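Local coordinates for ferric vibriobactin ABC transporter, periplasmic ferric vibriobactin-binding protein (Vibrio cholerae, PDB 3R5T), which binds the iron complex of the siderophore vibriobactin in the periplasm and probably delivers it to an ABC transporter for uptake, at residues Gln149-Val154 / Gln191-Val196; Leu37-Ala42 / Ile270-Ala275. All blocks are in the same frame, centred on the assembly; numbering follows the deposited sequence. Where two conformers were deposited one is given.

Contact 1. Residues Gln149-Val154 / Gln191-Val196; sequences QWTKQV and QSVGVV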
loop_
_atom_site.group_PDB
_atom_site.type_symbol
_atom_site.label_atom_id
_atom_site.label_comp_id
_atom_site.label_asym_id
_atom_site.label_seq_id
_atom_site.Cartn_x
_atom_site.Cartn_y
_atom_site.Cartn_z
ATOM N N GLN A 149 6.896 17.499 1.632
ATOM C CA GLN A 149 7.048 18.692 2.466
ATOM C C GLN A 149 6.482 18.438 3.857
ATOM O O GLN A 149 7.053 18.852 4.873
ATOM C CB GLN A 149 6.338 19.892 1.832
ATOM C CG GLN A 149 7.147 20.637 0.777
ATOM C CD GLN A 149 6.598 22.033 0.511
ATOM O OE1 GLN A 149 5.433 22.315 0.803
ATOM N NE2 GLN A 149 7.436 22.913 -0.044
ATOM N N TRP A 150 5.356 17.741 3.909
ATOM C CA TRP A 150 4.730 17.406 5.177
ATOM C C TRP A 150 5.559 16.414 5.983
ATOM O O TRP A 150 5.749 16.605 7.184
ATOM C CB TRP A 150 3.340 16.829 4.917
ATOM C CG TRP A 150 2.547 16.540 6.164
ATOM C CD1 TRP A 150 2.316 17.382 7.208
ATOM C CD2 TRP A 150 1.849 15.327 6.461
ATOM N NE1 TRP A 150 1.532 16.754 8.159
ATOM C CE2 TRP A 150 1.231 15.494 7.717
ATOM C CE3 TRP A 150 1.690 14.117 5.786
ATOM C CZ2 TRP A 150 0.461 14.490 8.314
ATOM C CZ3 TRP A 150 0.931 13.112 6.384
ATOM C CH2 TRP A 150 0.330 13.312 7.635
ATOM N N THR A 151 6.063 15.366 5.339
ATOM C CA THR A 151 6.820 14.360 6.083
ATOM C C THR A 151 8.099 14.943 6.645
ATOM O O THR A 151 8.554 14.524 7.703
ATOM C CB THR A 151 7.101 13.062 5.283
ATOM O OG1 THR A 151 7.789 13.362 4.066
ATOM C CG2 THR A 151 5.802 12.328 4.974
ATOM N N LYS A 152 8.661 15.919 5.936
ATOM C CA LYS A 152 9.814 16.668 6.424
ATOM C C LYS A 152 9.478 17.343 7.742
ATOM O O LYS A 152 10.217 17.230 8.722
ATOM C CB LYS A 152 10.202 17.727 5.396
ATOM C CG LYS A 152 11.052 17.215 4.263
ATOM C CD LYS A 152 12.466 17.765 4.374
ATOM C CE LYS A 152 13.323 17.275 3.226
ATOM N NZ LYS A 152 13.462 15.799 3.239
ATOM N N GLN A 153 8.351 18.045 7.763
ATOM C CA GLN A 153 7.924 18.746 8.967
ATOM C C GLN A 153 7.686 17.763 10.104
ATOM O O GLN A 153 8.084 17.991 11.250
ATOM C CB GLN A 153 6.636 19.516 8.710
ATOM C CG GLN A 153 6.765 20.761 7.857
ATOM C CD GLN A 153 5.411 21.401 7.641
ATOM O OE1 GLN A 153 5.170 22.524 8.087
ATOM N NE2 GLN A 153 4.501 20.668 7.002
ATOM N N VAL A 154 7.011 16.666 9.790
ATOM C CA VAL A 154 6.700 15.677 10.797
ATOM C C VAL A 154 7.973 15.039 11.342
ATOM O O VAL A 154 8.133 14.870 12.553
ATOM C CB VAL A 154 5.783 14.582 10.214
ATOM C CG1 VAL A 154 5.651 13.435 11.194
ATOM C CG2 VAL A 154 4.414 15.164 9.826
ATOM N N GLN A 191 10.369 5.083 7.215
ATOM C CA GLN A 191 11.723 5.612 7.052
ATOM C C GLN A 191 11.691 7.115 6.798
ATOM O O GLN A 191 12.562 7.858 7.282
ATOM C CB GLN A 191 12.425 4.940 5.872
ATOM C CG GLN A 191 12.752 3.471 6.033
ATOM C CD GLN A 191 13.165 2.844 4.711
ATOM O OE1 GLN A 191 13.792 3.501 3.872
ATOM N NE2 GLN A 191 12.803 1.577 4.512
ATOM N N SER A 192 10.700 7.557 6.017
ATOM C CA SER A 192 10.616 8.966 5.612
ATOM C C SER A 192 10.372 9.930 6.768
ATOM O O SER A 192 10.696 11.115 6.654
ATOM C CB SER A 192 9.575 9.181 4.509
ATOM O OG SER A 192 8.255 9.139 5.015
ATOM N N VAL A 193 9.810 9.435 7.870
ATOM C CA VAL A 193 9.668 10.266 9.057
ATOM C C VAL A 193 10.675 9.918 10.154
ATOM O O VAL A 193 10.465 10.254 11.319
ATOM C CB VAL A 193 8.238 10.248 9.602
ATOM C CG1 VAL A 193 7.286 10.873 8.578
ATOM C CG2 VAL A 193 7.805 8.822 9.957
ATOM N N GLY A 194 11.745 9.228 9.770
ATOM C CA GLY A 194 12.887 9.027 10.650
ATOM C C GLY A 194 12.987 7.692 11.366
ATOM O O GLY A 194 13.886 7.502 12.187
ATOM N N VAL A 195 12.062 6.774 11.083
ATOM C CA VAL A 195 12.153 5.446 11.668
ATOM C C VAL A 195 13.276 4.667 11.000
ATOM O O VAL A 195 13.454 4.749 9.790
ATOM C CB VAL A 195 10.829 4.651 11.483
ATOM C CG1 VAL A 195 10.958 3.275 12.115
ATOM C CG2 VAL A 195 9.672 5.427 12.100
ATOM N N VAL A 196 14.027 3.916 11.800
ATOM C CA VAL A 196 15.066 3.038 11.277
ATOM C C VAL A 196 14.511 1.619 11.305
ATOM O O VAL A 196 14.123 1.112 12.372
ATOM C CB VAL A 196 16.356 3.138 12.105
ATOM C CG1 VAL A 196 17.394 2.191 11.550
ATOM C CG2 VAL A 196 16.874 4.591 12.135
#

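Contact 2. Residues Leu37-Ala42 / Ile270-Ala275; sequences LLAIDA and IDLFSA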
loop_
_atom_site.group_PDB
_atom_site.type_symbol
_atom_site.label_atom_id
_atom_site.label_comp_id
_atom_site.label_asym_id
_atom_site.label_seq_id
_atom_site.Cartn_x
_atom_site.Cartn_y
_atom_site.Cartn_z
ATOM N N LEU A 37 -4.632 5.805 -7.819
ATOM C CA LEU A 37 -5.358 6.493 -8.885
ATOM C C LEU A 37 -6.178 7.648 -8.290
ATOM O O LEU A 37 -6.165 8.773 -8.810
ATOM C CB LEU A 37 -6.247 5.531 -9.682
ATOM C CG LEU A 37 -5.475 4.554 -10.575
ATOM C CD1 LEU A 37 -6.360 3.402 -10.978
ATOM C CD2 LEU A 37 -4.930 5.235 -11.809
ATOM N N LEU A 38 -6.888 7.384 -7.197
ATOM C CA LEU A 38 -7.630 8.463 -6.534
ATOM C C LEU A 38 -6.715 9.581 -6.001
ATOM O O LEU A 38 -7.066 10.769 -6.053
ATOM C CB LEU A 38 -8.492 7.879 -5.408
ATOM C CG LEU A 38 -9.638 6.976 -5.885
ATOM C CD1 LEU A 38 -10.226 6.166 -4.745
ATOM C CD2 LEU A 38 -10.716 7.792 -6.586
ATOM N N ALA A 39 -5.547 9.188 -5.502
ATOM C CA ALA A 39 -4.592 10.121 -4.921
ATOM C C ALA A 39 -4.164 11.195 -5.919
ATOM O O ALA A 39 -4.003 12.353 -5.548
ATOM C CB ALA A 39 -3.363 9.352 -4.413
ATOM N N ILE A 40 -3.986 10.807 -7.178
ATOM C CA ILE A 40 -3.560 11.749 -8.216
ATOM C C ILE A 40 -4.714 12.299 -9.040
ATOM O O ILE A 40 -4.491 12.919 -10.086
ATOM C CB ILE A 40 -2.481 11.154 -9.145
ATOM C CG1 ILE A 40 -3.040 9.981 -9.962
ATOM C CG2 ILE A 40 -1.267 10.700 -8.316
ATOM C CD1 ILE A 40 -2.076 9.495 -11.069
ATOM N N ASP A 41 -5.935 12.086 -8.553
ATOM C CA ASP A 41 -7.144 12.553 -9.236
ATOM C C ASP A 41 -7.276 12.017 -10.654
ATOM O O ASP A 41 -7.760 12.714 -11.545
ATOM C CB ASP A 41 -7.198 14.081 -9.257
ATOM C CG ASP A 41 -7.353 14.676 -7.884
ATOM O OD1 ASP A 41 -8.008 14.048 -7.027
ATOM O OD2 ASP A 41 -6.806 15.775 -7.654
ATOM N N ALA A 42 -6.852 10.779 -10.874
ATOM C CA ALA A 42 -7.031 10.175 -12.188
ATOM C C ALA A 42 -8.504 9.798 -12.365
ATOM O O ALA A 42 -9.195 9.484 -11.395
ATOM C CB ALA A 42 -6.154 8.945 -12.343
ATOM N N ILE A 270 -0.666 0.724 1.546
ATOM C CA ILE A 270 -0.258 2.124 1.643
ATOM C C ILE A 270 -0.623 2.920 0.400
ATOM O O ILE A 270 -0.192 2.611 -0.714
ATOM C CB ILE A 270 1.258 2.254 1.840
ATOM C CG1 ILE A 270 1.698 1.507 3.107
ATOM C CG2 ILE A 270 1.638 3.737 1.872
ATOM C CD1 ILE A 270 1.019 2.006 4.350
ATOM N N ASP A 271 -1.453 3.930 0.587
ATOM C CA ASP A 271 -1.712 4.908 -0.454
ATOM C C ASP A 271 -1.678 6.266 0.253
ATOM O O ASP A 271 -1.457 6.330 1.459
ATOM C CB ASP A 271 -3.050 4.604 -1.154
ATOM C CG ASP A 271 -4.168 4.421 -0.180
ATOM O OD1 ASP A 271 -4.806 3.347 -0.190
ATOM O OD2 ASP A 271 -4.418 5.371 0.594
ATOM N N LEU A 272 -1.884 7.350 -0.476
ATOM C CA LEU A 272 -1.851 8.677 0.131
ATOM C C LEU A 272 -2.770 8.758 1.349
ATOM O O LEU A 272 -2.408 9.340 2.374
ATOM C CB LEU A 272 -2.288 9.717 -0.885
ATOM C CG LEU A 272 -2.476 11.122 -0.316
ATOM C CD1 LEU A 272 -1.182 11.716 0.262
ATOM C CD2 LEU A 272 -3.063 12.033 -1.404
ATOM N N PHE A 273 -3.950 8.146 1.243
ATOM C CA PHE A 273 -4.945 8.271 2.288
ATOM C C PHE A 273 -4.584 7.488 3.534
ATOM O O PHE A 273 -4.645 8.026 4.649
ATOM C CB PHE A 273 -6.312 7.909 1.709
ATOM C CG PHE A 273 -6.589 8.648 0.435
ATOM C CD1 PHE A 273 -6.438 8.035 -0.797
ATOM C CD2 PHE A 273 -6.905 9.996 0.478
ATOM C CE1 PHE A 273 -6.661 8.756 -1.970
ATOM C CE2 PHE A 273 -7.127 10.712 -0.687
ATOM C CZ PHE A 273 -7.004 10.093 -1.908
ATOM N N SER A 274 -4.176 6.235 3.381
ATOM C CA SER A 274 -3.764 5.493 4.570
ATOM C C SER A 274 -2.435 6.014 5.116
ATOM O O SER A 274 -2.214 5.966 6.328
ATOM C CB SER A 274 -3.685 3.986 4.319
ATOM O OG SER A 274 -2.877 3.677 3.201
ATOM N N ALA A 275 -1.573 6.513 4.234
ATOM C CA ALA A 275 -0.299 7.094 4.665
ATOM C C ALA A 275 -0.548 8.294 5.577
ATOM O O ALA A 275 0.097 8.441 6.620
ATOM C CB ALA A 275 0.561 7.505 3.448
#

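Contact 1. Residues Gln149-Val154 / Gln191-Val196
V193 pushes its CG1 methyl between T151 and V154, one turn apart on the same helix. That methyl lies 4.0 Å from T151 CB and 4.0 Å from V154 CG1. The V193 side chain runs at about a right angle to that of T151 and at a slant to that of V154. V154 offers its CG1 because this branch stands anti to the backbone N (chi1 170°); its CG2 lies over one face of the W150 ring instead, 3.7 Å above the plane. T151 and S192 meet through carbon and oxygen rather than a hydrogen bond, with T151 CG2 4.0 Å from S192 OG. Both hydroxyls sit between the backbone N and the carbonyl carbon (chi1 57° for T151, 76° for S192), where each is hydrogen-bonded within its own helix, T151 OG1 to the carbonyl of E148 and S192 OG to that of L189. The hydroxyls find their partners locally, so what crosses is van der Waals contact, mostly between aliphatic carbons. Helix 185-192 stops here in a Schellman motif, with G194 at C' and its N bonded to Q191 O, a helix end packed against the long interdomain helix 137-155 of the solute-binding protein 8 family.

Contact 2. Residues Leu37-Ala42 / Ile270-Ala275
A39 meets both L272 and F273, and nearly everything that crosses between 37-42 and 270-275 is apolar. Its methyl lies 3.7 Å from L272 CB and 4.0 Å from L272 CD2, so the leucine touches with its stem and one branch. The F273 ring reaches past this pair to the helix backbone: CE1 comes within 3.7 Å of A39 N, which sits at the ring edge near its plane, while L38 CB approaches the same CE1 obliquely at 4.0 Å. F273 chi1 of -50° places CG beside its own backbone N and sends the ring toward helix 31-39. L272 takes a different first torsion, CG anti to the backbone N (chi1 172°), and its CD2 lies on one face of the F273 ring, off toward the rim.

The two segments bring helix ends together: helix 31-39 finishes in a Schellman motif with D41 as C', and helix 272-286 starts just after its N-cap, D271. The second helix packs along helix 137-155, the long connection between the two lobes in this class of periplasmic binding proteins, and L272 also touches T143 and F147 there.

No hydrogen bond crosses between the two segments; the polar groups are held within them or by neighbouring residues. D271 and S274 form a capping box: D271 N gives a nearly straight bond to S274 OG (3.0 Å, 165°), and S274 N returns one to D271 OD2 from above the carboxylate plane. F273 N adds a weak bond to the same oxygen. D271 OD1 takes Q58 NE2, fixing the carboxylate from its other oxygen, and at the end of helix 31-39, R66 pairs with D41 OD1 in a salt bridge and also hydrogen-bonds L38 O.

Overall arrangement
Both contacts are buried, and neither has a hydrogen bond across it, but contact 2 lies nearer the middle of the chain, about 9 Å from its centre against 17 Å for contact 1. They share no segment, but the same two helices serve both: helix 137-155 supplies one side of contact 1 and packs against L272 of contact 2, while helix 272-286 begins in contact 2 and touches V154 of contact 1 through I279 and L283. Contact 1 sets short aliphatic and hydroxyl-bearing side chains against each other at a helix C-terminus; contact 2 adds an aromatic edge and sets a C-terminus against a capped N-terminus. Their centres are about 18 Å apart, with contact 1 nested in the chain loop that contact 2 closes.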